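Adenosylmethionine-8-amino-7-oxononanoate aminotransferase (Methanocaldococcus jannaschii, PDB 6ZHK) probably catalyses the pyridoxal phosphate-dependent transfer of an amino group from S-adenosylmethionine to 8-amino-7-oxononanoate in biotin biosynthesis. Local coordinates at residues A[127-132]-A[296-301]; A[183-188]-A[218-223]. All coordinates share one frame; numbering follows the deposited sequence.

Interaction 1: A[127-132]-A[296-301]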
ATOM      1  N   GLU A 127      -9.031   3.091  -2.072  1.00 11.07           N
ATOM      2  CA  GLU A 127      -8.694   4.399  -2.621  1.00 11.70           C
ATOM      3  C   GLU A 127      -8.822   4.370  -4.147  1.00 11.95           C
ATOM      4  O   GLU A 127      -9.255   5.321  -4.785  1.00 12.88           O
ATOM      5  CB  GLU A 127      -7.229   4.737  -2.309  1.00 11.38           C
ATOM      6  CG  GLU A 127      -6.951   4.960  -0.814  1.00 18.09           C
ATOM      7  CD  GLU A 127      -6.844   6.405  -0.365  1.00 16.08           C
ATOM      8  OE1 GLU A 127      -6.952   7.300  -1.246  1.00 16.48           O
ATOM      9  OE2 GLU A 127      -6.677   6.633   0.871  1.00 18.00           O
ATOM     10  N   ILE A 128      -8.510   3.229  -4.752  1.00 12.01           N
ATOM     11  CA  ILE A 128      -8.581   3.109  -6.189  1.00 11.78           C
ATOM     12  C   ILE A 128     -10.045   3.031  -6.610  1.00 12.10           C
ATOM     13  O   ILE A 128     -10.433   3.662  -7.619  1.00 13.82           O
ATOM     14  CB  ILE A 128      -7.787   1.863  -6.657  1.00 11.35           C
ATOM     15  CG1 ILE A 128      -6.282   2.130  -6.495  1.00 11.50           C
ATOM     16  CG2 ILE A 128      -8.153   1.486  -8.104  1.00 10.55           C
ATOM     17  CD1 ILE A 128      -5.451   0.792  -6.553  1.00 12.43           C
ATOM     18  N   ALA A 129     -10.835   2.278  -5.841  1.00 11.89           N
ATOM     19  CA  ALA A 129     -12.271   2.208  -6.089  1.00 10.85           C
ATOM     20  C   ALA A 129     -12.861   3.628  -6.016  1.00 12.26           C
ATOM     21  O   ALA A 129     -13.689   4.012  -6.835  1.00 11.71           O
ATOM     22  CB  ALA A 129     -12.954   1.276  -5.097  1.00 10.19           C
ATOM     23  N   ILE A 130     -12.503   4.379  -4.981  1.00 12.44           N
ATOM     24  CA  ILE A 130     -13.009   5.744  -4.815  1.00 14.97           C
ATOM     25  C   ILE A 130     -12.690   6.544  -6.086  1.00 13.73           C
ATOM     26  O   ILE A 130     -13.551   7.272  -6.583  1.00 14.39           O
ATOM     27  CB  ILE A 130     -12.412   6.395  -3.522  1.00 14.96           C
ATOM     28  CG1 ILE A 130     -13.105   5.863  -2.269  1.00 18.99           C
ATOM     29  CG2 ILE A 130     -12.398   7.931  -3.554  1.00 17.13           C
ATOM     30  CD1 ILE A 130     -12.313   6.255  -0.976  1.00 14.08           C
ATOM     31  N   LYS A 131     -11.430   6.481  -6.545  1.00 14.02           N
ATOM     32  CA  LYS A 131     -10.968   7.327  -7.628  1.00 12.65           C
ATOM     33  C   LYS A 131     -11.619   6.917  -8.934  1.00 13.99           C
ATOM     34  O   LYS A 131     -12.001   7.774  -9.720  1.00 13.45           O
ATOM     35  CB  LYS A 131      -9.448   7.390  -7.731  1.00 14.19           C
ATOM     36  CG  LYS A 131      -8.765   7.983  -6.488  1.00 12.57           C
ATOM     37  CD  LYS A 131      -7.261   7.948  -6.628  1.00 12.56           C
ATOM     38  CE  LYS A 131      -6.734   8.433  -7.988  1.00 13.47           C
ATOM     39  NZ  LYS A 131      -5.243   8.486  -7.982  1.00 11.16           N
ATOM     40  N   MET A 132     -11.831   5.606  -9.130  1.00 13.51           N
ATOM     41  CA  MET A 132     -12.477   5.121 -10.334  1.00 13.60           C
ATOM     42  C   MET A 132     -13.907   5.651 -10.358  1.00 12.21           C
ATOM     43  O   MET A 132     -14.346   6.098 -11.417  1.00 13.56           O
ATOM     44  CB  MET A 132     -12.510   3.573 -10.298  1.00 13.46           C
ATOM     45  CG  MET A 132     -11.155   2.960 -10.611  1.00 13.64           C
ATOM     46  SD  MET A 132     -11.355   1.198 -10.360  1.00 16.67           S
ATOM     47  CE  MET A 132      -9.828   0.573 -11.062  1.00 12.90           C
ATOM     48  N   ILE A 296     -18.147  -2.281  -8.074  1.00 12.28           N
ATOM     49  CA  ILE A 296     -16.721  -2.401  -7.809  1.00 12.47           C
ATOM     50  C   ILE A 296     -16.585  -3.226  -6.531  1.00 13.04           C
ATOM     51  O   ILE A 296     -17.294  -2.990  -5.585  1.00 16.53           O
ATOM     52  CB  ILE A 296     -16.058  -1.022  -7.604  1.00 12.90           C
ATOM     53  CG1 ILE A 296     -16.343  -0.043  -8.743  1.00 13.04           C
ATOM     54  CG2 ILE A 296     -14.570  -1.168  -7.331  1.00 12.13           C
ATOM     55  CD1 ILE A 296     -15.512   1.263  -8.608  1.00 14.31           C
ATOM     56  N   LEU A 297     -15.685  -4.200  -6.541  1.00 13.18           N
ATOM     57  CA  LEU A 297     -15.401  -5.152  -5.469  1.00 12.04           C
ATOM     58  C   LEU A 297     -13.932  -4.954  -5.075  1.00 12.23           C
ATOM     59  O   LEU A 297     -13.074  -5.083  -5.937  1.00 13.26           O
ATOM     60  CB  LEU A 297     -15.604  -6.578  -6.003  1.00 12.66           C
ATOM     61  CG  LEU A 297     -15.194  -7.710  -5.015  1.00 12.61           C
ATOM     62  CD1 LEU A 297     -16.087  -7.619  -3.766  1.00 12.94           C
ATOM     63  CD2 LEU A 297     -15.286  -9.080  -5.692  1.00 12.20           C
ATOM     64  N   CYS A 298     -13.654  -4.763  -3.762  1.00 12.12           N
ATOM     65  CA  CYS A 298     -12.290  -4.633  -3.276  1.00 11.96           C
ATOM     66  C   CYS A 298     -11.902  -5.915  -2.528  1.00 12.98           C
ATOM     67  O   CYS A 298     -12.679  -6.394  -1.730  1.00 13.33           O
ATOM     68  CB  CYS A 298     -12.159  -3.466  -2.317  1.00 12.70           C
ATOM     69  SG  CYS A 298     -12.620  -1.931  -3.179  1.00 17.70           S
ATOM     70  N   LEU A 299     -10.714  -6.471  -2.823  1.00 12.97           N
ATOM     71  CA  LEU A 299     -10.196  -7.701  -2.205  1.00 13.13           C
ATOM     72  C   LEU A 299      -8.790  -7.458  -1.657  1.00 15.09           C
ATOM     73  O   LEU A 299      -8.082  -6.560  -2.081  1.00 14.88           O
ATOM     74  CB  LEU A 299     -10.104  -8.781  -3.271  1.00 12.21           C
ATOM     75  CG  LEU A 299     -11.420  -9.100  -3.995  1.00 12.85           C
ATOM     76  CD1 LEU A 299     -11.208 -10.135  -5.091  1.00 12.78           C
ATOM     77  CD2 LEU A 299     -12.436  -9.603  -2.975  1.00 13.08           C
ATOM     78  N   GLY A 300      -8.392  -8.280  -0.682  1.00 17.27           N
ATOM     79  CA  GLY A 300      -7.079  -8.129  -0.077  1.00 16.25           C
ATOM     80  C   GLY A 300      -6.914  -9.267   0.947  1.00 18.58           C
ATOM     81  O   GLY A 300      -7.605 -10.287   0.869  1.00 19.81           O
ATOM     82  N   LYS A 301      -6.046  -9.054   1.937  1.00 19.34           N
ATOM     83  CA  LYS A 301      -5.813  -9.949   3.068  1.00 19.14           C
ATOM     84  C   LYS A 301      -5.663 -11.385   2.603  1.00 18.51           C
ATOM     85  O   LYS A 301      -4.571 -11.729   2.210  1.00 19.51           O
ATOM     86  CB  LYS A 301      -6.891  -9.848   4.159  1.00 17.57           C
ATOM     87  CG  LYS A 301      -6.825  -8.605   5.015  1.00 18.01           C
ATOM     88  CD  LYS A 301      -8.007  -8.474   6.003  1.00 18.92           C
ATOM     89  CE  LYS A 301      -8.094  -7.124   6.680  1.00 23.24           C
ATOM     90  NZ  LYS A 301      -6.975  -6.953   7.614  1.00 26.41           N
TER

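Interaction 2: A[183-188]-A[218-223]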
ATOM      1  N   TYR A 183     -21.887  11.520   3.542  1.00 15.64           N
ATOM      2  CA  TYR A 183     -23.020  11.221   4.406  1.00 17.06           C
ATOM      3  C   TYR A 183     -22.839   9.845   5.036  1.00 18.74           C
ATOM      4  O   TYR A 183     -22.455   8.884   4.348  1.00 19.75           O
ATOM      5  CB  TYR A 183     -24.283  11.164   3.554  1.00 18.78           C
ATOM      6  CG  TYR A 183     -24.487  12.479   2.825  1.00 18.89           C
ATOM      7  CD1 TYR A 183     -24.973  13.583   3.524  1.00 21.22           C
ATOM      8  CD2 TYR A 183     -24.145  12.640   1.490  1.00 20.21           C
ATOM      9  CE1 TYR A 183     -25.117  14.815   2.906  1.00 23.97           C
ATOM     10  CE2 TYR A 183     -24.301  13.872   0.841  1.00 20.34           C
ATOM     11  CZ  TYR A 183     -24.807  14.953   1.562  1.00 23.96           C
ATOM     12  OH  TYR A 183     -24.963  16.200   1.048  1.00 25.49           O
ATOM     13  N   HIS A 184     -23.137   9.723   6.331  1.00 18.16           N
ATOM     14  CA  HIS A 184     -22.998   8.392   6.907  1.00 18.83           C
ATOM     15  C   HIS A 184     -24.339   8.011   7.508  1.00 20.66           C
ATOM     16  O   HIS A 184     -24.824   8.741   8.366  1.00 21.87           O
ATOM     17  CB  HIS A 184     -21.995   8.420   8.047  1.00 18.75           C
ATOM     18  CG  HIS A 184     -20.599   8.485   7.584  1.00 21.95           C
ATOM     19  ND1 HIS A 184     -19.957   9.694   7.388  1.00 20.56           N
ATOM     20  CD2 HIS A 184     -19.729   7.516   7.242  1.00 17.63           C
ATOM     21  CE1 HIS A 184     -18.713   9.444   6.984  1.00 20.25           C
ATOM     22  NE2 HIS A 184     -18.561   8.142   6.891  1.00 20.57           N
ATOM     23  N   ALA A 185     -24.928   6.908   7.031  1.00 21.01           N
ATOM     24  CA  ALA A 185     -26.122   6.389   7.666  1.00 20.92           C
ATOM     25  C   ALA A 185     -25.772   5.758   9.021  1.00 24.37           C
ATOM     26  O   ALA A 185     -24.602   5.474   9.329  1.00 21.87           O
ATOM     27  CB  ALA A 185     -26.763   5.399   6.771  1.00 17.66           C
ATOM     28  N   ASN A 186     -26.818   5.488   9.827  1.00 21.66           N
ATOM     29  CA  ASN A 186     -26.564   4.836  11.098  1.00 25.90           C
ATOM     30  C   ASN A 186     -26.158   3.395  10.836  1.00 27.80           C
ATOM     31  O   ASN A 186     -26.583   2.797   9.847  1.00 25.77           O
ATOM     32  CB  ASN A 186     -27.756   4.863  12.053  1.00 30.48           C
ATOM     33  CG  ASN A 186     -28.023   6.265  12.546  1.00 35.82           C
ATOM     34  OD1 ASN A 186     -27.101   6.959  12.987  1.00 37.46           O
ATOM     35  ND2 ASN A 186     -29.281   6.672  12.455  1.00 33.97           N
ATOM     36  N   PRO A 187     -25.328   2.822  11.734  1.00 27.63           N
ATOM     37  CA  PRO A 187     -24.811   1.472  11.538  1.00 32.07           C
ATOM     38  C   PRO A 187     -25.957   0.551  11.130  1.00 34.25           C
ATOM     39  O   PRO A 187     -27.025   0.566  11.739  1.00 29.49           O
ATOM     40  CB  PRO A 187     -24.280   1.107  12.931  1.00 35.52           C
ATOM     41  CG  PRO A 187     -23.852   2.444  13.504  1.00 35.00           C
ATOM     42  CD  PRO A 187     -24.900   3.426  13.008  1.00 29.23           C
ATOM     43  N   PRO A 188     -25.754  -0.282  10.085  1.00 40.41           N
ATOM     44  CA  PRO A 188     -26.829  -1.101   9.520  1.00 36.58           C
ATOM     45  C   PRO A 188     -27.579  -1.980  10.519  1.00 41.68           C
ATOM     46  O   PRO A 188     -28.722  -2.366  10.249  1.00 40.78           O
ATOM     47  CB  PRO A 188     -26.126  -2.016   8.526  1.00 38.34           C
ATOM     48  CG  PRO A 188     -24.814  -1.309   8.181  1.00 44.07           C
ATOM     49  CD  PRO A 188     -24.465  -0.451   9.383  1.00 45.51           C
ATOM     50  N   ILE A 218     -31.754   3.860   2.244  1.00 20.22           N
ATOM     51  CA  ILE A 218     -32.318   4.009   0.915  1.00 18.70           C
ATOM     52  C   ILE A 218     -32.732   5.465   0.723  1.00 17.50           C
ATOM     53  O   ILE A 218     -32.483   6.040  -0.342  1.00 18.48           O
ATOM     54  CB  ILE A 218     -33.523   3.059   0.740  1.00 18.30           C
ATOM     55  CG1 ILE A 218     -33.023   1.607   0.735  1.00 21.72           C
ATOM     56  CG2 ILE A 218     -34.221   3.445  -0.553  1.00 19.54           C
ATOM     57  CD1 ILE A 218     -34.151   0.511   0.708  1.00 21.92           C
ATOM     58  N   SER A 219     -33.348   6.049   1.757  1.00 18.31           N
ATOM     59  CA  SER A 219     -33.790   7.437   1.736  1.00 18.74           C
ATOM     60  C   SER A 219     -32.595   8.358   1.496  1.00 17.89           C
ATOM     61  O   SER A 219     -32.739   9.347   0.781  1.00 18.94           O
ATOM     62  CB  SER A 219     -34.496   7.822   3.048  1.00 20.70           C
ATOM     63  OG  SER A 219     -35.715   7.080   3.124  1.00 26.47           O
ATOM     64  N   LEU A 220     -31.474   8.094   2.149  1.00 20.10           N
ATOM     65  CA  LEU A 220     -30.297   8.936   1.931  1.00 20.43           C
ATOM     66  C   LEU A 220     -29.799   8.798   0.486  1.00 18.25           C
ATOM     67  O   LEU A 220     -29.454   9.798  -0.121  1.00 23.03           O
ATOM     68  CB  LEU A 220     -29.251   8.468   2.920  1.00 23.34           C
ATOM     69  CG  LEU A 220     -28.210   9.447   3.427  1.00 28.79           C
ATOM     70  CD1 LEU A 220     -28.848  10.487   4.344  1.00 28.00           C
ATOM     71  CD2 LEU A 220     -27.191   8.646   4.212  1.00 26.67           C
ATOM     72  N   ILE A 221     -29.765   7.566  -0.078  1.00 16.60           N
ATOM     73  CA  ILE A 221     -29.395   7.368  -1.472  1.00 18.83           C
ATOM     74  C   ILE A 221     -30.333   8.147  -2.397  1.00 25.04           C
ATOM     75  O   ILE A 221     -29.893   8.846  -3.316  1.00 24.30           O
ATOM     76  CB  ILE A 221     -29.293   5.856  -1.824  1.00 17.37           C
ATOM     77  CG1 ILE A 221     -28.159   5.229  -1.009  1.00 19.22           C
ATOM     78  CG2 ILE A 221     -29.123   5.666  -3.345  1.00 19.12           C
ATOM     79  CD1 ILE A 221     -28.155   3.685  -1.001  1.00 19.67           C
ATOM     80  N   GLU A 222     -31.643   8.043  -2.141  1.00 22.86           N
ATOM     81  CA  GLU A 222     -32.603   8.748  -2.970  1.00 23.93           C
ATOM     82  C   GLU A 222     -32.402  10.262  -2.854  1.00 22.17           C
ATOM     83  O   GLU A 222     -32.476  10.968  -3.850  1.00 26.26           O
ATOM     84  CB  GLU A 222     -34.025   8.378  -2.540  1.00 22.74           C
ATOM     85  CG  GLU A 222     -34.361   6.933  -2.831  1.00 22.99           C
ATOM     86  CD  GLU A 222     -35.655   6.444  -2.217  1.00 24.56           C
ATOM     87  OE1 GLU A 222     -36.069   7.010  -1.167  1.00 25.75           O
ATOM     88  OE2 GLU A 222     -36.224   5.489  -2.777  1.00 27.63           O
ATOM     89  N   LYS A 223     -32.170  10.752  -1.666  1.00 19.49           N
ATOM     90  CA  LYS A 223     -32.022  12.180  -1.450  1.00 23.41           C
ATOM     91  C   LYS A 223     -30.737  12.726  -2.081  1.00 21.46           C
ATOM     92  O   LYS A 223     -30.808  13.773  -2.704  1.00 19.47           O
ATOM     93  CB  LYS A 223     -32.008  12.535   0.043  1.00 22.69           C
ATOM     94  CG  LYS A 223     -31.914  14.026   0.356  1.00 27.05           C
ATOM     95  CD  LYS A 223     -31.894  14.210   1.850  1.00 30.78           C
ATOM     96  CE  LYS A 223     -32.150  15.615   2.360  1.00 36.79           C
ATOM     97  NZ  LYS A 223     -32.231  15.563   3.841  1.00 41.51           N
TER

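Interaction 1: A[127-132]-A[296-301]
Ala129 sets its single methyl against two side chains of strand 296-299: CB lies 3.7 Å from Ile296 CG2 and 3.8 Å from Cys298 SG. Ile296 and Cys298, two residues apart on one face of the strand, meet the same side of the methyl, side by side along the strand. The two branches of Ile296 divide the work. With CG2 anti to the backbone N, that methyl reaches Ala129, while the CG1 arm extends to CD1 and runs alongside the next helical turn. There CD1 meets Met132 CB at 4.1 Å and comes within 3.7 Å of the carbonyl Ala129 O. All four side chains are buried, and the helix axis passes 9.1 Å from the strand axis, almost antiparallel to it at 163°. This is helix-on-sheet packing in the large domain of a fold type I aminotransferase, with helix 122-140 lying over the central mixed sheet. Thr313 and Ile266, on the strands flanking 296-299, continue the surface under Ala129. No hydrogen bond crosses the contact; the strand's backbone bonds go to its neighbours in the sheet. Glu127 OE1 bonds to Val160 N of the second subunit, OE2 to Thr159 OG1 and Ala162 N of its own chain. Just beyond the strand comes Lys301, the predicted cofactor-attaching lysine, here without pyridoxal phosphate; its NZ bonds to Ile62 O and to Thr338 OG1 of the second subunit.

Interaction 2: A[183-188]-A[218-223]
Tyr183 OH is hydrogen-bonded to Glu227 OE1, well beyond the spot where the base of the same side chain meets Leu220. It is the CB that makes this contact, 3.9 Å from Leu220 CD2. With CG anti to its own carbonyl carbon (chi1 -58°), the ring leads away from the leucine and stacks with His224, near the C-terminal end of helix 211-224. Within 218-223, one methyl makes the close contacts, while Glu216 and Met217, earlier on the helix, also touch Ala185. Leu220 has CG anti to the backbone N, though with chi1 turned to -152°, and CD2 is laid against the backbone and side chains of the strand. It comes within 4.0 Å of Ala185 N and 4.2 Å of Ala185 CB, so that it sits between the CB atoms of Tyr183 and Ala185, alternate residues of the strand. His184, whose CB points to the other face, bonds through NE2 to Gly166 O. Strand 183-185 is an outermost strand of the large sheet within this chain, paired in parallel with strand 147-151 through backbone bonds of Tyr183 and Ala185. Helix 211-224 runs back over it at 158° and belongs to the beta-alpha-beta crossover that leads from 183-185 to 228-234. Between the segments the packing is thus apolar, without a hydrogen bond; a polar tie to the helix, Asn186 N to Glu216 OE2, lies at the strand end.

Both contacts lay a helix nearly antiparallel on a strand of the same seven-stranded sheet, but at different depths. Interaction 1 sits on the inner strand 296-299, about 12 Å from the centre of the chain, and its touching residues are all buried. Interaction 2 sits on the edge strand 183-185, about 22 Å out, and is partly buried. The two do not touch. Neither has a hydrogen bond across its segments; in both, apolar side chains do the packing, with a methyl also resting against a backbone polar atom. The surroundings differ: 127-132 and 296-301 also bond to the second subunit and adjoin the predicted cofactor site, whereas 183-188 and 218-223 are touched by no other chain of the assembly.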